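PDB 6NQI: Pre-mRNA splicing factor PRP8 from Cyanidioschyzon merolae, which probably binds the U5, U6 and U2 snRNAs and intronic pre-mRNA in the spliceosome, this chain being its RNase H-like domain. Local coordinates for residues W12-R17 and I28-T33; A58-A63 and L93-A98; M120-I125 and P193-A198. All coordinates share one frame; numbering follows the deposited sequence.

Contact 1. Residues W12-R17 and I28-T33; sequences WIVDDR and IWIWET. With BME (beta-mercaptoethanol), chain C.
The indole of Trp-12 carries Ile-30 CG2 over one face, 3.8 Å above the plane and offset toward the rim, and Glu-32 OE2 at its NE1 edge. On the opposite face of the sheet, Thr-33 CG2 sits over the centre of the Trp-31 ring, Ile-13 CG1 meets Trp-31 CE3 at 3.7 Å, and the Trp-29 ring has Asp-15 O at its edge, near its plane. These groups belong to the antiparallel beta hairpin of an RNase H-like domain, whose strands here run at 164° to each other. Trp-12 NE1-H points almost straight at Glu-32 OE2 (N-H...O 176°, 2.7 Å), in the ring plane and on the anti side of the carboxylate. Glu-32 has CG anti to the backbone N (chi1 -172°) and runs extended beyond it; its side chain lies beside that of Trp-12. Its other oxygen, OE1, makes salt bridges to Arg-10 and Arg-37, which would probably offset the buried charge, and a hydrogen bond to Thr-35 OG1.

Four backbone bonds pair Ile-13 with Trp-31 and Asp-15 with Trp-29, while branched Val-14 and Ile-30 touch through CG1 atoms on the face covered by helix 54-71. Asp-15 OD1 closes an Asx turn onto Arg-17 N, and Arg-17 grips the same carboxylate side-on. A beta-mercaptoethanol, probably from the crystallisation liquor and joined by a disulfide to Cys-62, donates from O1 to Asp-16 OD1 at 2.8 Å.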
loop_
_atom_site.group_PDB
_atom_site.type_symbol
_atom_site.label_atom_id
_atom_site.label_comp_id
_atom_site.label_asym_id
_atom_site.label_seq_id
_atom_site.Cartn_x
_atom_site.Cartn_y
_atom_site.Cartn_z
ATOM N N TRP A 12 9.542 -0.102 0.849
ATOM C CA TRP A 12 8.240 -0.757 0.668
ATOM C C TRP A 12 7.468 -0.680 1.975
ATOM O O TRP A 12 7.853 -1.319 2.959
ATOM C CB TRP A 12 8.374 -2.218 0.228
ATOM C CG TRP A 12 8.635 -2.389 -1.240
ATOM C CD1 TRP A 12 8.845 -1.401 -2.138
ATOM C CD2 TRP A 12 8.716 -3.618 -1.973
ATOM N NE1 TRP A 12 9.039 -1.921 -3.391
ATOM C CE2 TRP A 12 8.976 -3.282 -3.318
ATOM C CE3 TRP A 12 8.562 -4.973 -1.628
ATOM C CZ2 TRP A 12 9.107 -4.233 -4.319
ATOM C CZ3 TRP A 12 8.689 -5.939 -2.634
ATOM C CH2 TRP A 12 8.966 -5.559 -3.960
ATOM N N ILE A 13 6.380 0.082 1.982
ATOM C CA ILE A 13 5.472 0.123 3.119
ATOM C C ILE A 13 4.390 -0.950 2.905
ATOM O O ILE A 13 3.629 -0.902 1.926
ATOM C CB ILE A 13 4.841 1.514 3.276
ATOM C CG1 ILE A 13 5.850 2.659 3.078
ATOM C CG2 ILE A 13 4.278 1.635 4.670
ATOM C CD1 ILE A 13 6.935 2.827 4.155
ATOM N N VAL A 14 4.332 -1.934 3.799
ATOM C CA VAL A 14 3.403 -3.041 3.654
ATOM C C VAL A 14 2.348 -2.956 4.746
ATOM O O VAL A 14 2.681 -2.856 5.937
ATOM C CB VAL A 14 4.130 -4.389 3.686
ATOM C CG1 VAL A 14 3.161 -5.499 3.165
ATOM C CG2 VAL A 14 5.463 -4.295 2.911
ATOM N N ASP A 15 1.080 -2.948 4.334
ATOM C CA ASP A 15 -0.060 -2.809 5.239
ATOM C C ASP A 15 -1.059 -3.909 4.900
ATOM O O ASP A 15 -1.628 -3.922 3.800
ATOM C CB ASP A 15 -0.683 -1.410 5.110
ATOM C CG ASP A 15 -1.678 -1.084 6.220
ATOM O OD1 ASP A 15 -2.187 -1.999 6.895
ATOM O OD2 ASP A 15 -1.951 0.120 6.442
ATOM N N ASP A 16 -1.263 -4.839 5.827
ATOM C CA ASP A 16 -2.200 -5.929 5.599
ATOM C C ASP A 16 -3.404 -5.860 6.526
ATOM O O ASP A 16 -4.205 -6.789 6.549
ATOM C CB ASP A 16 -1.479 -7.281 5.716
ATOM C CG ASP A 16 -1.070 -7.618 7.138
ATOM O OD1 ASP A 16 -1.049 -6.709 8.002
ATOM O OD2 ASP A 16 -0.733 -8.804 7.378
ATOM N N ARG A 17 -3.584 -4.750 7.231
ATOM C CA ARG A 17 -4.654 -4.596 8.206
ATOM C C ARG A 17 -6.062 -4.737 7.611
ATOM O O ARG A 17 -7.040 -4.772 8.373
ATOM C CB ARG A 17 -4.499 -3.249 8.897
ATOM C CG ARG A 17 -3.331 -3.224 9.823
ATOM C CD ARG A 17 -3.137 -1.867 10.435
ATOM N NE ARG A 17 -2.548 -0.912 9.501
ATOM C CZ ARG A 17 -2.143 0.301 9.872
ATOM N NH1 ARG A 17 -2.276 0.661 11.148
ATOM N NH2 ARG A 17 -1.595 1.139 8.990
ATOM N N ILE A 28 -4.194 -6.435 0.604
ATOM C CA ILE A 28 -2.880 -6.118 1.163
ATOM C C ILE A 28 -2.226 -5.048 0.287
ATOM O O ILE A 28 -2.160 -5.195 -0.942
ATOM C CB ILE A 28 -1.982 -7.365 1.257
ATOM C CG1 ILE A 28 -2.580 -8.373 2.231
ATOM C CG2 ILE A 28 -0.504 -6.944 1.642
ATOM C CD1 ILE A 28 -1.809 -9.654 2.325
ATOM N N TRP A 29 -1.780 -3.957 0.909
ATOM C CA TRP A 29 -1.178 -2.841 0.183
ATOM C C TRP A 29 0.337 -2.829 0.313
ATOM O O TRP A 29 0.870 -3.043 1.404
ATOM C CB TRP A 29 -1.707 -1.515 0.716
ATOM C CG TRP A 29 -3.149 -1.515 1.000
ATOM C CD1 TRP A 29 -3.758 -1.891 2.157
ATOM C CD2 TRP A 29 -4.180 -1.059 0.130
ATOM N NE1 TRP A 29 -5.114 -1.722 2.051
ATOM C CE2 TRP A 29 -5.395 -1.206 0.814
ATOM C CE3 TRP A 29 -4.192 -0.531 -1.166
ATOM C CZ2 TRP A 29 -6.610 -0.859 0.245
ATOM C CZ3 TRP A 29 -5.400 -0.191 -1.731
ATOM C CH2 TRP A 29 -6.592 -0.352 -1.026
ATOM N N ILE A 30 1.022 -2.493 -0.783
ATOM C CA ILE A 30 2.458 -2.179 -0.750
ATOM C C ILE A 30 2.694 -0.856 -1.475
ATOM O O ILE A 30 2.560 -0.785 -2.704
ATOM C CB ILE A 30 3.321 -3.278 -1.384
ATOM C CG1 ILE A 30 3.146 -4.605 -0.648
ATOM C CG2 ILE A 30 4.816 -2.818 -1.429
ATOM C CD1 ILE A 30 3.950 -5.691 -1.263
ATOM N N TRP A 31 3.103 0.168 -0.729
ATOM C CA TRP A 31 3.444 1.482 -1.270
ATOM C C TRP A 31 4.956 1.548 -1.451
ATOM O O TRP A 31 5.711 1.327 -0.498
ATOM C CB TRP A 31 2.938 2.593 -0.345
ATOM C CG TRP A 31 3.443 3.982 -0.658
ATOM C CD1 TRP A 31 3.751 4.491 -1.886
ATOM C CD2 TRP A 31 3.691 5.042 0.285
ATOM N NE1 TRP A 31 4.194 5.799 -1.767
ATOM C CE2 TRP A 31 4.160 6.157 -0.444
ATOM C CE3 TRP A 31 3.560 5.156 1.674
ATOM C CZ2 TRP A 31 4.493 7.363 0.167
ATOM C CZ3 TRP A 31 3.895 6.364 2.278
ATOM C CH2 TRP A 31 4.352 7.443 1.523
ATOM N N GLU A 32 5.395 1.797 -2.676
ATOM C CA GLU A 32 6.800 2.025 -2.974
ATOM C C GLU A 32 7.067 3.529 -2.904
ATOM O O GLU A 32 6.697 4.273 -3.823
ATOM C CB GLU A 32 7.122 1.468 -4.352
ATOM C CG GLU A 32 8.579 1.497 -4.665
ATOM C CD GLU A 32 8.920 0.640 -5.849
ATOM O OE1 GLU A 32 8.728 1.092 -7.001
ATOM O OE2 GLU A 32 9.340 -0.509 -5.625
ATOM N N THR A 33 7.750 3.963 -1.838
ATOM C CA THR A 33 7.823 5.389 -1.500
ATOM C C THR A 33 8.541 6.205 -2.569
ATOM O O THR A 33 8.088 7.296 -2.926
ATOM C CB THR A 33 8.508 5.599 -0.150
ATOM O OG1 THR A 33 9.840 5.054 -0.198
ATOM C CG2 THR A 33 7.709 4.958 0.990
HETATM C C1 BME C . 1.940 -5.982 6.587
HETATM C C2 BME C . 2.753 -7.094 7.221
HETATM O O1 BME C . 1.314 -5.339 7.669
HETATM S S2 BME C . 3.378 -8.326 6.052
#

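Contact 2. Residues A58-A63 and L93-A98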
loop_
_atom_site.group_PDB
_atom_site.type_symbol
_atom_site.label_atom_id
_atom_site.label_comp_id
_atom_site.label_asym_id
_atom_site.label_seq_id
_atom_site.Cartn_x
_atom_site.Cartn_y
_atom_site.Cartn_z
ATOM N N ALA A 58 -3.180 -14.568 8.337
ATOM C CA ALA A 58 -2.896 -13.291 7.688
ATOM C C ALA A 58 -1.410 -12.952 7.724
ATOM O O ALA A 58 -0.846 -12.481 6.728
ATOM C CB ALA A 58 -3.716 -12.188 8.351
ATOM N N LYS A 59 -0.769 -13.134 8.883
ATOM C CA LYS A 59 0.643 -12.799 8.982
ATOM C C LYS A 59 1.466 -13.605 7.984
ATOM O O LYS A 59 2.354 -13.052 7.304
ATOM C CB LYS A 59 1.133 -13.006 10.416
ATOM C CG LYS A 59 1.421 -14.428 10.843
ATOM C CD LYS A 59 1.632 -14.449 12.344
ATOM C CE LYS A 59 2.336 -15.702 12.790
ATOM N NZ LYS A 59 2.548 -15.694 14.271
ATOM N N TRP A 60 1.145 -14.896 7.828
ATOM C CA TRP A 60 1.938 -15.732 6.941
ATOM C C TRP A 60 1.624 -15.462 5.477
ATOM O O TRP A 60 2.538 -15.464 4.643
ATOM C CB TRP A 60 1.741 -17.201 7.288
ATOM C CG TRP A 60 2.558 -17.597 8.471
ATOM C CD1 TRP A 60 2.114 -17.855 9.738
ATOM C CD2 TRP A 60 3.977 -17.704 8.519
ATOM N NE1 TRP A 60 3.171 -18.159 10.563
ATOM C CE2 TRP A 60 4.328 -18.066 9.838
ATOM C CE3 TRP A 60 4.991 -17.536 7.569
ATOM C CZ2 TRP A 60 5.647 -18.271 10.227
ATOM C CZ3 TRP A 60 6.290 -17.745 7.951
ATOM C CH2 TRP A 60 6.614 -18.108 9.273
ATOM N N LYS A 61 0.349 -15.228 5.134
ATOM C CA LYS A 61 0.035 -14.843 3.756
ATOM C C LYS A 61 0.676 -13.509 3.389
ATOM O O LYS A 61 1.148 -13.330 2.261
ATOM C CB LYS A 61 -1.478 -14.796 3.501
ATOM C CG LYS A 61 -2.119 -16.170 3.254
ATOM C CD LYS A 61 -3.243 -16.097 2.216
ATOM C CE LYS A 61 -2.781 -16.423 0.788
ATOM N NZ LYS A 61 -2.289 -17.829 0.680
ATOM N N CYS A 62 0.732 -12.562 4.325
ATOM C CA CYS A 62 1.404 -11.311 4.013
ATOM C C CYS A 62 2.900 -11.525 3.785
ATOM O O CYS A 62 3.479 -10.977 2.832
ATOM C CB CYS A 62 1.175 -10.297 5.124
ATOM S SG CYS A 62 1.948 -8.709 4.689
ATOM N N ALA A 63 3.543 -12.313 4.656
ATOM C CA ALA A 63 4.964 -12.617 4.481
ATOM C C ALA A 63 5.224 -13.287 3.135
ATOM O O ALA A 63 6.174 -12.940 2.415
ATOM C CB ALA A 63 5.442 -13.504 5.629
ATOM N N LEU A 93 7.949 -12.946 7.998
ATOM C CA LEU A 93 8.699 -12.444 6.853
ATOM C C LEU A 93 10.175 -12.827 6.932
ATOM O O LEU A 93 10.729 -13.421 5.998
ATOM C CB LEU A 93 8.549 -10.937 6.761
ATOM C CG LEU A 93 9.233 -10.347 5.541
ATOM C CD1 LEU A 93 8.744 -11.041 4.289
ATOM C CD2 LEU A 93 8.937 -8.872 5.493
ATOM N N LYS A 94 10.835 -12.494 8.038
ATOM C CA LYS A 94 12.229 -12.898 8.175
ATOM C C LYS A 94 12.397 -14.393 7.903
ATOM O O LYS A 94 13.299 -14.788 7.153
ATOM C CB LYS A 94 12.760 -12.484 9.547
ATOM C CG LYS A 94 12.932 -10.967 9.646
ATOM C CD LYS A 94 13.166 -10.524 11.078
ATOM C CE LYS A 94 13.467 -9.043 11.153
ATOM N NZ LYS A 94 14.923 -8.731 10.916
ATOM N N THR A 95 11.492 -15.237 8.436
ATOM C CA THR A 95 11.643 -16.680 8.230
ATOM C C THR A 95 11.585 -17.035 6.751
ATOM O O THR A 95 12.375 -17.853 6.273
ATOM C CB THR A 95 10.554 -17.471 8.955
ATOM O OG1 THR A 95 10.593 -17.190 10.355
ATOM C CG2 THR A 95 10.794 -18.966 8.756
ATOM N N LEU A 96 10.671 -16.418 6.003
ATOM C CA LEU A 96 10.566 -16.764 4.594
ATOM C C LEU A 96 11.703 -16.178 3.765
ATOM O O LEU A 96 11.903 -16.615 2.626
ATOM C CB LEU A 96 9.223 -16.309 4.028
ATOM C CG LEU A 96 7.967 -16.876 4.701
ATOM C CD1 LEU A 96 6.693 -16.578 3.935
ATOM C CD2 LEU A 96 8.113 -18.358 4.941
ATOM N N LEU A 97 12.445 -15.195 4.292
ATOM C CA LEU A 97 13.534 -14.579 3.540
ATOM C C LEU A 97 14.884 -15.186 3.880
ATOM O O LEU A 97 15.850 -14.978 3.136
ATOM C CB LEU A 97 13.578 -13.061 3.782
ATOM C CG LEU A 97 12.331 -12.264 3.401
ATOM C CD1 LEU A 97 12.612 -10.797 3.318
ATOM C CD2 LEU A 97 11.836 -12.758 2.066
ATOM N N ALA A 98 14.957 -15.927 4.983
ATOM C CA ALA A 98 16.176 -16.617 5.353
ATOM C C ALA A 98 16.647 -17.506 4.211
ATOM O O ALA A 98 15.843 -18.161 3.543
ATOM C CB ALA A 98 15.927 -17.448 6.610
#
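Leu-96 reaches from helix 90-97 to helix 54-71, its CB directed toward the partner helix and its CG anti to the carbonyl carbon (chi1 -59°). CG lies at the edge of the Trp-60 indole, in the ring plane, 3.8 Å from CZ3. From there the branches part. CD2 comes within 3.6 Å of Trp-60 CZ3, again at the rim; CD1 meets Ala-63 C and Ala-63 CB, both at 3.7 Å, and still reaches Trp-60 CE3. The forked end of a leucine thus serves two neighbours at once. In this RNase H-like domain, helix 54-71 covers the hairpin face bearing Trp-12, Val-14 and Ile-30, and helix 90-97 packs against that helix, the short segments crossing at -42° with axes 9.5 Å apart. Ala-63 stands where the chains come nearest: its CB is 3.5 Å from Leu-93 N and 4.2 Å from Leu-93 CB, and a methyl is small enough for such a close approach of backbones. Leu-93 CD1 extends past it to the Ala-63 carbonyl oxygen. Towards the outside, Trp-60 CH2 meets Thr-95 CB at 4.0 Å. That carbon is what the threonine sets against the ring edge, while its OG1 bonds to Asp-91 O in its own helix.

Contact 3. Residues M120-I125 and P193-A198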
loop_
_atom_site.group_PDB
_atom_site.type_symbol
_atom_site.label_atom_id
_atom_site.label_comp_id
_atom_site.label_asym_id
_atom_site.label_seq_id
_atom_site.Cartn_x
_atom_site.Cartn_y
_atom_site.Cartn_z
ATOM N N MET A 120 -8.710 1.825 0.976
ATOM C CA MET A 120 -9.917 1.035 0.777
ATOM C C MET A 120 -11.122 1.908 0.476
ATOM O O MET A 120 -12.125 1.407 -0.037
ATOM C CB MET A 120 -10.201 0.203 2.034
ATOM C CG MET A 120 -11.101 -1.001 1.811
ATOM S SD MET A 120 -10.306 -2.121 0.666
ATOM C CE MET A 120 -11.312 -1.882 -0.797
ATOM N N ALA A 121 -11.020 3.206 0.750
ATOM C CA ALA A 121 -12.085 4.163 0.518
ATOM C C ALA A 121 -12.135 4.703 -0.913
ATOM O O ALA A 121 -13.147 5.308 -1.283
ATOM C CB ALA A 121 -11.918 5.321 1.503
ATOM N N LEU A 122 -11.116 4.466 -1.742
ATOM C CA LEU A 122 -11.183 4.975 -3.109
ATOM C C LEU A 122 -12.140 4.094 -3.914
ATOM O O LEU A 122 -12.027 2.865 -3.866
ATOM C CB LEU A 122 -9.782 4.995 -3.730
ATOM C CG LEU A 122 -8.767 5.986 -3.092
ATOM C CD1 LEU A 122 -7.428 6.089 -3.834
ATOM C CD2 LEU A 122 -9.344 7.400 -2.895
ATOM N N PRO A 123 -13.122 4.674 -4.611
ATOM C CA PRO A 123 -14.158 3.832 -5.233
ATOM C C PRO A 123 -13.638 2.915 -6.331
ATOM O O PRO A 123 -14.170 1.809 -6.503
ATOM C CB PRO A 123 -15.180 4.857 -5.758
ATOM C CG PRO A 123 -14.930 6.093 -4.955
ATOM C CD PRO A 123 -13.445 6.100 -4.736
ATOM N N GLU A 124 -12.616 3.334 -7.078
ATOM C CA GLU A 124 -12.069 2.476 -8.125
ATOM C C GLU A 124 -11.504 1.192 -7.526
ATOM O O GLU A 124 -11.717 0.100 -8.060
ATOM C CB GLU A 124 -10.996 3.249 -8.893
ATOM C CG GLU A 124 -10.959 3.088 -10.405
ATOM C CD GLU A 124 -10.762 4.442 -11.083
ATOM O OE1 GLU A 124 -9.649 5.034 -10.932
ATOM O OE2 GLU A 124 -11.705 4.901 -11.777
ATOM N N ILE A 125 -10.783 1.317 -6.404
ATOM C CA ILE A 125 -10.172 0.171 -5.732
ATOM C C ILE A 125 -11.229 -0.694 -5.069
ATOM O O ILE A 125 -11.196 -1.925 -5.150
ATOM C CB ILE A 125 -9.155 0.640 -4.674
ATOM C CG1 ILE A 125 -8.037 1.486 -5.277
ATOM C CG2 ILE A 125 -8.586 -0.571 -3.939
ATOM C CD1 ILE A 125 -7.291 0.809 -6.359
ATOM N N PRO A 193 -2.628 2.266 -14.247
ATOM C CA PRO A 193 -3.719 3.195 -13.912
ATOM C C PRO A 193 -3.325 4.177 -12.810
ATOM O O PRO A 193 -2.621 3.825 -11.856
ATOM C CB PRO A 193 -4.858 2.264 -13.465
ATOM C CG PRO A 193 -4.181 1.049 -12.951
ATOM C CD PRO A 193 -2.915 0.897 -13.751
ATOM N N TRP A 194 -3.778 5.429 -12.955
ATOM C CA TRP A 194 -3.526 6.409 -11.908
ATOM C C TRP A 194 -4.562 6.251 -10.808
ATOM O O TRP A 194 -5.760 6.105 -11.063
ATOM C CB TRP A 194 -3.572 7.847 -12.441
ATOM C CG TRP A 194 -2.497 8.225 -13.442
ATOM C CD1 TRP A 194 -1.581 7.393 -14.022
ATOM C CD2 TRP A 194 -2.250 9.534 -13.995
ATOM N NE1 TRP A 194 -0.782 8.099 -14.895
ATOM C CE2 TRP A 194 -1.173 9.413 -14.897
ATOM C CE3 TRP A 194 -2.838 10.792 -13.814
ATOM C CZ2 TRP A 194 -0.670 10.501 -15.619
ATOM C CZ3 TRP A 194 -2.337 11.873 -14.532
ATOM C CH2 TRP A 194 -1.266 11.718 -15.422
ATOM N N LEU A 195 -4.092 6.351 -9.581
ATOM C CA LEU A 195 -4.937 6.268 -8.410
ATOM C C LEU A 195 -5.745 7.544 -8.201
ATOM O O LEU A 195 -6.763 7.507 -7.507
ATOM C CB LEU A 195 -4.041 5.963 -7.212
ATOM C CG LEU A 195 -4.569 5.600 -5.844
ATOM C CD1 LEU A 195 -4.905 4.117 -5.844
ATOM C CD2 LEU A 195 -3.514 5.919 -4.810
ATOM N N TRP A 196 -5.268 8.675 -8.726
ATOM C CA TRP A 196 -5.855 10.004 -8.629
ATOM C C TRP A 196 -6.261 10.593 -9.973
ATOM O O TRP A 196 -5.701 10.232 -11.015
ATOM C CB TRP A 196 -4.839 10.940 -7.974
ATOM C CG TRP A 196 -4.292 10.322 -6.775
ATOM C CD1 TRP A 196 -3.050 9.776 -6.627
ATOM C CD2 TRP A 196 -4.967 10.139 -5.533
ATOM N NE1 TRP A 196 -2.902 9.287 -5.354
ATOM C CE2 TRP A 196 -4.067 9.493 -4.661
ATOM C CE3 TRP A 196 -6.236 10.477 -5.063
ATOM C CZ2 TRP A 196 -4.403 9.168 -3.348
ATOM C CZ3 TRP A 196 -6.565 10.161 -3.761
ATOM C CH2 TRP A 196 -5.655 9.515 -2.917
ATOM N N PRO A 197 -7.199 11.543 -9.979
ATOM C CA PRO A 197 -7.580 12.209 -11.227
ATOM C C PRO A 197 -6.480 13.128 -11.736
ATOM O O PRO A 197 -5.628 13.601 -10.983
ATOM C CB PRO A 197 -8.820 13.011 -10.826
ATOM C CG PRO A 197 -8.602 13.308 -9.392
ATOM C CD PRO A 197 -7.964 12.071 -8.836
ATOM N N ALA A 198 -6.528 13.391 -13.044
ATOM C CA ALA A 198 -5.519 14.204 -13.733
ATOM C C ALA A 198 -5.804 15.695 -13.542
ATOM O O ALA A 198 -6.557 16.301 -14.305
ATOM C CB ALA A 198 -5.479 13.842 -15.214
#
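Leu-122 and Leu-195 cross at about a right angle, and Leu-122 CD1 comes to 3.5 Å from Leu-195 CG. Leu-195 CG is anti to its backbone N (chi1 -171°), and its CD1 meets two partners: Leu-122 CD1 at 3.8 Å and Ile-125 CD1 at 4.1 Å. Ile-125 also meets Leu-195 at about a right angle. The Trp-196 side chain is turned in the same way against Leu-122, whose CD1 lies over a face of the indole, 4.0 Å from CH2. Leu-195 CG, too, sits above the Trp-196 plane, offset toward the rim. A forked leucine suits position 122, since its methyls can meet a flat ring and another aliphatic chain together. An alanine in place of Leu-195 would probably open a gap beside Leu-122 CD1 and Ile-125 CD1 and leave both methyls freer to shift. Trp-196 is further packed by Trp-146 and by Leu-162 and Leu-166 of helix 152-168, while Phe-159 of that helix touches Leu-195. Leu-122 holds the N-cap position of helix 123-130, and the apolar cluster packs the start of that helix against an irregular loop of the RNase H-like domain, the one leading into helix 201-210.

The three contacts follow one another along the chain, each closing before the next opens. The centre of contact 1 lies about 3 Å from the centre of the chain, in the hairpin of strands 11-21 and 24-32 within the mixed sheet. Contacts 2 and 3 lie on opposite sides of the chain's centre, their own centres about 28 Å apart. Contact 2 adjoins the hairpin through Cys-62, which packs on Val-14, Asp-16 and Ile-28; contact 3 adjoins it through Trp-29, which touches Met-120 and Ile-125. The two outer contacts do not touch each other, so the hairpin bridges them, and its two faces tie both flanking layers into one compact RNase H-like domain.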